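Local structure of ulvan Lyase-PL25 (Pseudoalteromonas sp. PLSV, 5UAM) at residues F29-L38 / V55-Y65; G332-V340 / D351-R362. The protein cleaves ulvan, the sulfated polysaccharide of green seaweed cell walls, as a polysaccharide lyase of family PL25 built on a beta-propeller fold. One frame throughout, in Å; residues are numbered along the deposited sequence.

Interaction 1 of 2, residues F29-L38 / V55-Y65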
# COMPACT_ATOMS: atom_id res chain seq x y z
N PHE A 29 -4.49 11.08 17.16
CA PHE A 29 -4.39 10.06 18.19
C PHE A 29 -2.96 9.75 18.60
O PHE A 29 -2.76 9.04 19.59
CB PHE A 29 -5.10 8.76 17.76
CG PHE A 29 -4.45 8.06 16.59
CD1 PHE A 29 -3.40 7.17 16.80
CD2 PHE A 29 -4.89 8.27 15.30
CE1 PHE A 29 -2.79 6.55 15.73
CE2 PHE A 29 -4.29 7.64 14.23
CZ PHE A 29 -3.22 6.78 14.45
N ALA A 30 -1.97 10.27 17.87
CA ALA A 30 -0.56 10.12 18.18
C ALA A 30 0.18 11.25 17.50
O ALA A 30 -0.30 11.84 16.53
CB ALA A 30 -0.02 8.77 17.71
N ASP A 31 1.38 11.55 18.00
CA ASP A 31 2.15 12.67 17.47
C ASP A 31 3.63 12.33 17.28
O ASP A 31 4.48 13.21 17.34
CB ASP A 31 2.01 13.91 18.35
CG ASP A 31 2.48 13.69 19.77
OD1 ASP A 31 2.94 12.58 20.10
OD2 ASP A 31 2.41 14.67 20.54
N ASN A 32 3.94 11.06 16.99
CA ASN A 32 5.32 10.61 16.88
C ASN A 32 5.64 9.94 15.55
O ASN A 32 6.65 9.25 15.45
CB ASN A 32 5.70 9.67 18.03
CG ASN A 32 4.93 8.38 18.02
OD1 ASN A 32 3.94 8.22 17.31
ND2 ASN A 32 5.40 7.42 18.83
N GLY A 33 4.85 10.15 14.50
CA GLY A 33 5.20 9.59 13.21
C GLY A 33 6.50 10.18 12.68
O GLY A 33 6.88 11.29 13.03
N VAL A 34 7.19 9.41 11.82
CA VAL A 34 8.40 9.88 11.16
C VAL A 34 8.34 9.59 9.66
O VAL A 34 7.67 8.66 9.20
CB VAL A 34 9.71 9.31 11.73
CG1 VAL A 34 9.77 9.51 13.22
CG2 VAL A 34 9.90 7.85 11.37
N GLY A 35 9.08 10.40 8.91
CA GLY A 35 9.23 10.15 7.47
C GLY A 35 7.90 10.24 6.76
O GLY A 35 7.19 11.24 6.87
N ASN A 36 7.57 9.21 5.99
CA ASN A 36 6.21 8.98 5.49
C ASN A 36 5.61 7.90 6.37
O ASN A 36 6.00 6.73 6.25
CB ASN A 36 6.23 8.48 4.04
CG ASN A 36 6.74 9.47 3.08
OD1 ASN A 36 6.68 10.68 3.30
ND2 ASN A 36 7.26 8.98 1.96
N PRO A 37 4.71 8.22 7.30
CA PRO A 37 4.30 7.20 8.26
C PRO A 37 3.32 6.18 7.74
O PRO A 37 3.10 5.16 8.41
CB PRO A 37 3.66 8.00 9.40
CG PRO A 37 4.28 9.34 9.31
CD PRO A 37 4.48 9.58 7.82
N LEU A 38 2.76 6.42 6.55
CA LEU A 38 1.71 5.63 5.94
C LEU A 38 1.89 5.68 4.44
O LEU A 38 2.47 6.63 3.90
CB LEU A 38 0.34 6.26 6.21
CG LEU A 38 -0.10 6.43 7.66
CD1 LEU A 38 -1.27 7.39 7.72
CD2 LEU A 38 -0.45 5.10 8.26
N VAL A 55 -5.11 0.48 14.32
CA VAL A 55 -4.38 1.34 13.40
C VAL A 55 -2.88 1.18 13.63
O VAL A 55 -2.44 1.02 14.77
CB VAL A 55 -4.81 2.81 13.55
CG1 VAL A 55 -6.32 2.95 13.26
CG2 VAL A 55 -4.48 3.35 14.95
N SER A 56 -2.11 1.19 12.54
CA SER A 56 -0.66 1.09 12.63
C SER A 56 0.02 2.07 11.69
O SER A 56 -0.50 2.42 10.62
CB SER A 56 -0.17 -0.33 12.37
OG SER A 56 -0.29 -0.69 11.00
N TYR A 57 1.20 2.52 12.10
CA TYR A 57 1.95 3.54 11.35
C TYR A 57 3.41 3.45 11.79
O TYR A 57 3.76 2.79 12.77
CB TYR A 57 1.37 4.96 11.59
CG TYR A 57 1.53 5.37 13.03
CD1 TYR A 57 0.64 4.92 14.01
CD2 TYR A 57 2.60 6.15 13.44
CE1 TYR A 57 0.84 5.22 15.35
CE2 TYR A 57 2.80 6.48 14.79
CZ TYR A 57 1.91 6.00 15.73
OH TYR A 57 2.10 6.32 17.06
N GLN A 58 4.27 4.16 11.06
CA GLN A 58 5.70 4.18 11.33
C GLN A 58 6.04 5.33 12.28
O GLN A 58 5.80 6.50 11.99
CB GLN A 58 6.41 4.36 10.00
CG GLN A 58 7.89 4.45 10.08
CD GLN A 58 8.46 4.71 8.72
OE1 GLN A 58 8.66 3.78 7.94
NE2 GLN A 58 8.69 5.96 8.40
N GLY A 59 6.64 4.97 13.42
CA GLY A 59 7.01 5.89 14.47
C GLY A 59 8.51 6.05 14.59
O GLY A 59 9.27 5.76 13.66
N PRO A 60 8.97 6.53 15.75
CA PRO A 60 10.39 6.80 15.94
C PRO A 60 11.27 5.61 15.56
O PRO A 60 10.91 4.45 15.79
CB PRO A 60 10.49 7.12 17.44
CG PRO A 60 9.14 7.71 17.76
CD PRO A 60 8.17 6.90 16.93
N LYS A 61 12.41 5.93 14.96
CA LYS A 61 13.38 4.94 14.49
C LYS A 61 12.74 3.99 13.48
O LYS A 61 13.22 2.86 13.28
CB LYS A 61 14.07 4.21 15.65
CG LYS A 61 14.76 5.16 16.65
CD LYS A 61 15.61 4.37 17.64
N GLU A 62 11.68 4.44 12.81
CA GLU A 62 10.95 3.65 11.82
C GLU A 62 10.34 2.38 12.41
O GLU A 62 9.95 1.46 11.68
CB GLU A 62 11.81 3.36 10.57
CG GLU A 62 12.44 4.61 9.97
CD GLU A 62 13.02 4.43 8.58
OE1 GLU A 62 12.37 3.78 7.74
OE2 GLU A 62 14.10 5.00 8.34
N ASP A 63 10.21 2.33 13.73
CA ASP A 63 9.60 1.17 14.36
C ASP A 63 8.08 1.22 14.17
O ASP A 63 7.50 2.30 14.07
CB ASP A 63 9.92 1.13 15.85
CG ASP A 63 11.40 0.89 16.16
OD1 ASP A 63 12.09 0.29 15.30
OD2 ASP A 63 11.85 1.32 17.26
N PRO A 64 7.43 0.06 14.11
CA PRO A 64 5.98 0.03 13.93
C PRO A 64 5.27 0.32 15.25
O PRO A 64 5.61 -0.27 16.28
CB PRO A 64 5.71 -1.40 13.46
CG PRO A 64 6.79 -2.18 14.09
CD PRO A 64 8.01 -1.29 14.05
N TYR A 65 4.27 1.20 15.18
CA TYR A 65 3.43 1.52 16.33
C TYR A 65 1.98 1.19 16.01
O TYR A 65 1.52 1.34 14.87
CB TYR A 65 3.57 3.00 16.72
CG TYR A 65 4.84 3.27 17.47
CD1 TYR A 65 6.07 3.30 16.81
CD2 TYR A 65 4.85 3.40 18.86
CE1 TYR A 65 7.25 3.50 17.48
CE2 TYR A 65 6.04 3.60 19.55
CZ TYR A 65 7.24 3.65 18.86
OH TYR A 65 8.42 3.84 19.56
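Blade-to-blade packing in the beta-propeller brings Phe29, Ala30 and Asn32, on and beside the short, weakly bonded strand 30-33, against Tyr57 of the neighbouring blade. Strand 30-33 is hydrogen-bonded into the sheet made by the C-terminal strands 412-415, 428-433 and 439-444, whereas 52-58 and 64-70 belong to the next sheet. With CG between the backbone N and the carbonyl carbon (chi1 64°), the Tyr57 ring reaches toward 29-33, its hydroxyl end at Ala30 and Asn32. The edge of Phe29 is directed at the face of Tyr57 in an offset edge-to-face pair, with centroids 5.9 Å apart and planes at 74°. Phe29 CZ also meets Val55 CG2 at 3.7 Å, and Leu38 CD2 packs on Tyr57 CB at 3.8 Å. At the far end of the ring, Tyr57 OH donates to Asn32 OD1 over 2.7 Å, in the carbonyl plane and on a lone pair. The same amide puts ND2 over one face of Tyr65, 3.9 Å from its CE2, while the Asn32 side chain crosses that of Pro60 at about a right angle.

Beyond the aromatic cluster Gln58 holds the 34-37 loop by three bonds. Its N donates to Pro37 O (3.1 Å), its O accepts from Val34 N (3.2 Å), and its extended side chain carries NE2 to Val34 O (3.0 Å). This last donor stands 53° out of the carbonyl plane, so the bond misses the lone pair. NE2 also binds Asn98 OD1, which in turn accepts from Asn36 N. Asn36 and Asn98 probably bind substrate, so Gln58 is consistent with a second-shell role. The whole is characteristic of Velcro closure in a propeller, where a strand from near the N-terminus completes the last blade, here followed by a loop that carries the likely substrate-binding Asn36.

Interaction 2 of 2, residues G332-V340 / D351-R362. With EDO (1,2-ethanediol), chain H.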
# COMPACT_ATOMS: atom_id res chain seq x y z
N GLY A 332 10.96 11.71 -12.58
CA GLY A 332 10.06 12.11 -13.65
C GLY A 332 9.43 13.47 -13.39
O GLY A 332 9.91 14.50 -13.88
N GLY A 333 8.35 13.46 -12.62
CA GLY A 333 7.59 14.66 -12.32
C GLY A 333 6.39 14.29 -11.47
O GLY A 333 6.12 13.11 -11.22
N PRO A 334 5.63 15.29 -11.01
CA PRO A 334 4.45 15.01 -10.19
C PRO A 334 3.42 14.18 -10.95
O PRO A 334 3.24 14.33 -12.16
CB PRO A 334 3.90 16.41 -9.87
CG PRO A 334 4.51 17.31 -10.86
CD PRO A 334 5.85 16.73 -11.20
N LYS A 335 2.75 13.30 -10.21
CA LYS A 335 1.81 12.35 -10.77
C LYS A 335 0.46 12.46 -10.09
O LYS A 335 0.38 12.66 -8.87
CB LYS A 335 2.36 10.93 -10.61
CG LYS A 335 3.74 10.74 -11.24
CD LYS A 335 4.35 9.41 -10.87
CE LYS A 335 5.77 9.30 -11.35
NZ LYS A 335 6.66 10.21 -10.60
N GLN A 336 -0.59 12.32 -10.89
CA GLN A 336 -1.98 12.47 -10.47
C GLN A 336 -2.72 11.15 -10.62
O GLN A 336 -2.52 10.42 -11.61
CB GLN A 336 -2.69 13.50 -11.34
CG GLN A 336 -1.98 14.84 -11.43
CD GLN A 336 -0.78 14.84 -12.36
OE1 GLN A 336 -0.85 14.33 -13.47
NE2 GLN A 336 0.31 15.44 -11.92
N THR A 337 -3.61 10.85 -9.68
CA THR A 337 -4.43 9.64 -9.75
C THR A 337 -5.41 9.72 -10.91
O THR A 337 -6.06 10.75 -11.12
CB THR A 337 -5.24 9.47 -8.46
OG1 THR A 337 -4.49 9.94 -7.34
CG2 THR A 337 -5.61 8.01 -8.24
N ARG A 338 -5.52 8.61 -11.63
CA ARG A 338 -6.47 8.42 -12.72
C ARG A 338 -7.24 7.12 -12.49
O ARG A 338 -6.75 6.20 -11.83
CB ARG A 338 -5.76 8.35 -14.06
CG ARG A 338 -4.93 9.58 -14.37
CD ARG A 338 -3.45 9.28 -14.47
NE ARG A 338 -2.70 10.53 -14.56
CZ ARG A 338 -2.50 11.22 -15.67
NH1 ARG A 338 -3.01 10.81 -16.83
NH2 ARG A 338 -1.81 12.35 -15.64
N HIS A 339 -8.46 7.05 -13.05
CA HIS A 339 -9.34 5.91 -12.82
C HIS A 339 -9.51 5.11 -14.10
O HIS A 339 -9.79 5.69 -15.16
CB HIS A 339 -10.71 6.36 -12.31
CG HIS A 339 -11.49 5.23 -11.74
ND1 HIS A 339 -11.20 4.70 -10.50
CD2 HIS A 339 -12.48 4.46 -12.26
CE1 HIS A 339 -12.00 3.68 -10.27
NE2 HIS A 339 -12.79 3.52 -11.31
N VAL A 340 -9.38 3.78 -13.98
CA VAL A 340 -9.51 2.85 -15.10
C VAL A 340 -10.48 1.76 -14.67
O VAL A 340 -10.52 1.39 -13.50
CB VAL A 340 -8.12 2.23 -15.40
CG1 VAL A 340 -8.22 1.02 -16.33
CG2 VAL A 340 -7.19 3.30 -15.95
N ASP A 351 -8.90 8.83 -17.12
CA ASP A 351 -9.05 10.25 -16.80
C ASP A 351 -8.60 10.54 -15.37
O ASP A 351 -8.73 9.71 -14.47
CB ASP A 351 -10.51 10.65 -16.97
CG ASP A 351 -11.03 10.38 -18.37
OD1 ASP A 351 -10.57 11.06 -19.30
OD2 ASP A 351 -11.88 9.47 -18.53
N LYS A 352 -8.04 11.74 -15.19
CA LYS A 352 -7.64 12.18 -13.86
C LYS A 352 -8.86 12.31 -12.97
O LYS A 352 -9.93 12.77 -13.40
CB LYS A 352 -6.97 13.56 -13.94
CG LYS A 352 -5.61 13.59 -14.60
CD LYS A 352 -5.08 15.02 -14.69
CE LYS A 352 -3.72 15.09 -15.34
NZ LYS A 352 -3.31 16.52 -15.50
N VAL A 353 -8.70 11.91 -11.71
CA VAL A 353 -9.76 12.09 -10.72
C VAL A 353 -10.01 13.57 -10.49
O VAL A 353 -11.16 14.04 -10.57
CB VAL A 353 -9.40 11.37 -9.42
CG1 VAL A 353 -10.43 11.68 -8.33
CG2 VAL A 353 -9.30 9.84 -9.63
N ILE A 354 -8.96 14.34 -10.21
CA ILE A 354 -9.07 15.78 -9.98
C ILE A 354 -8.85 16.46 -11.33
O ILE A 354 -7.72 16.42 -11.85
CB ILE A 354 -8.06 16.26 -8.93
CG1 ILE A 354 -8.28 15.48 -7.63
CG2 ILE A 354 -8.25 17.77 -8.73
CD1 ILE A 354 -7.27 15.78 -6.51
N PRO A 355 -9.87 17.09 -11.91
CA PRO A 355 -9.71 17.65 -13.27
C PRO A 355 -8.64 18.74 -13.31
O PRO A 355 -8.55 19.58 -12.42
CB PRO A 355 -11.09 18.23 -13.58
CG PRO A 355 -12.00 17.80 -12.51
CD PRO A 355 -11.19 17.38 -11.33
N GLN A 356 -7.82 18.69 -14.36
CA GLN A 356 -6.82 19.71 -14.65
C GLN A 356 -5.78 19.89 -13.55
O GLN A 356 -5.05 20.89 -13.52
CB GLN A 356 -7.46 21.06 -14.99
CG GLN A 356 -8.21 21.08 -16.33
CD GLN A 356 -9.63 20.55 -16.22
OE1 GLN A 356 -10.40 20.97 -15.35
NE2 GLN A 356 -9.99 19.63 -17.12
N TYR A 357 -5.65 18.95 -12.62
CA TYR A 357 -4.67 19.09 -11.56
C TYR A 357 -3.32 18.59 -12.07
O TYR A 357 -3.24 17.57 -12.76
CB TYR A 357 -5.13 18.28 -10.35
CG TYR A 357 -4.28 18.38 -9.09
CD1 TYR A 357 -4.25 19.54 -8.30
CD2 TYR A 357 -3.54 17.30 -8.68
CE1 TYR A 357 -3.47 19.59 -7.13
CE2 TYR A 357 -2.77 17.35 -7.53
CZ TYR A 357 -2.74 18.47 -6.76
OH TYR A 357 -1.95 18.46 -5.62
N GLU A 358 -2.27 19.34 -11.77
CA GLU A 358 -0.94 19.05 -12.30
C GLU A 358 0.09 18.78 -11.22
O GLU A 358 1.28 18.65 -11.55
CB GLU A 358 -0.45 20.22 -13.18
CG GLU A 358 -1.39 20.60 -14.31
CD GLU A 358 -1.48 19.55 -15.40
OE1 GLU A 358 -2.29 19.75 -16.34
OE2 GLU A 358 -0.75 18.54 -15.33
N ARG A 359 -0.30 18.75 -9.95
CA ARG A 359 0.62 18.49 -8.86
C ARG A 359 0.43 17.03 -8.42
O ARG A 359 -0.07 16.21 -9.20
CB ARG A 359 0.44 19.53 -7.75
CG ARG A 359 0.67 20.98 -8.20
CD ARG A 359 0.43 21.99 -7.06
NE ARG A 359 1.37 21.80 -5.95
CZ ARG A 359 1.22 22.34 -4.74
NH1 ARG A 359 0.17 23.10 -4.47
NH2 ARG A 359 2.12 22.13 -3.79
N VAL A 360 0.79 16.72 -7.19
CA VAL A 360 0.73 15.34 -6.70
C VAL A 360 -0.65 15.07 -6.12
O VAL A 360 -1.13 15.82 -5.26
CB VAL A 360 1.81 15.09 -5.64
CG1 VAL A 360 1.69 13.67 -5.09
CG2 VAL A 360 3.20 15.36 -6.20
N SER A 361 -1.28 13.97 -6.53
CA SER A 361 -2.48 13.50 -5.86
C SER A 361 -2.38 12.00 -5.66
O SER A 361 -1.77 11.29 -6.46
CB SER A 361 -3.77 13.84 -6.58
OG SER A 361 -3.77 13.26 -7.88
N ARG A 362 -2.98 11.52 -4.56
CA ARG A 362 -3.04 10.10 -4.23
C ARG A 362 -4.41 9.83 -3.64
O ARG A 362 -5.02 10.71 -3.05
CB ARG A 362 -1.97 9.73 -3.18
CG ARG A 362 -0.54 9.89 -3.66
CD ARG A 362 -0.17 8.89 -4.74
NE ARG A 362 1.24 9.03 -5.08
CZ ARG A 362 1.71 9.76 -6.08
NH1 ARG A 362 0.89 10.44 -6.87
NH2 ARG A 362 3.01 9.82 -6.29
C1 EDO H . 7.79 7.87 -7.89
O1 EDO H . 6.61 8.70 -7.92
C2 EDO H . 7.98 7.12 -9.22
O2 EDO H . 8.47 8.00 -10.25
O HOH W 1 -6.10 13.18 -9.61
O HOH W 2 -11.63 7.48 -16.35
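Two like charges run side by side: Arg338 and Lys352, an antiparallel non-hydrogen-bonded pair with CA atoms 4.1 Å apart, point their side chains the same way, with NH2 of Arg338 and NZ of Lys352 only 4.4 Å apart and Lys352 CG over the centre of one guanidinium face. Each cation has its own acceptors. Arg338 grips Gln336 side-on, NE to the backbone O and NH2 to OE1 at 3.1 Å, both acceptors close to the guanidinium plane. Lys352, extended beyond CG, takes NZ to Tyr357 O at 2.9 Å and makes a weak salt bridge with Glu358.

Gln336 is the polar hub. Its chain bends at chi2 (77°), swinging the amide toward the backbone of 357-359, where NE2 donates to Arg359 O at 2.9 Å with the acceptor in the amide plane. Backbone bonds hold both flanks. Val353 N reaches Thr337 O at 2.9 Å. Ser361 N reaches Lys335 O at 3.2 Å. Between them Ser361 OG accepts from Thr337 N at 3.0 Å, and a water joins this hydroxyl to Thr337 O and Ile354 N. Lys335 O takes a second, weak donor, Arg362 NH1, while Lys335 NZ binds Gly333 O, Thr331 O and a 1,2-ethanediol probably left from crystallisation.

Thus the connection from outer strand 347-352 to strand 362-367 of the next blade folds back along 335-339, with Pro334 CB on Val360 CG2 as the apolar side-chain contact. Such chemistry implies a loop fixed mainly by directional bonds; the neighbouring strand charges of Arg338 and Lys352 are probably tempered by their acceptors and, for Lys352, by Glu358.

Overall arrangement
The two contacts hold different elements of the propeller, their centres 27 Å apart and their nearest atoms about 9 Å apart without touching. Interaction 1 lies in the protein interior, with 13 of its 17 touching residues buried, and joins neighbouring blades; interaction 2 is partly exposed and ties an inter-blade connection to the sheet that it leaves. The chemistry follows this placement: rings and aliphatic groups share the work with a few bonds in the first, while backbone carbonyls and long polar side chains carry the second, with a bridging water. Both may lie near the substrate site: the side chain of Arg362 is about 9 Å from that of Asn36, a likely substrate-binding residue.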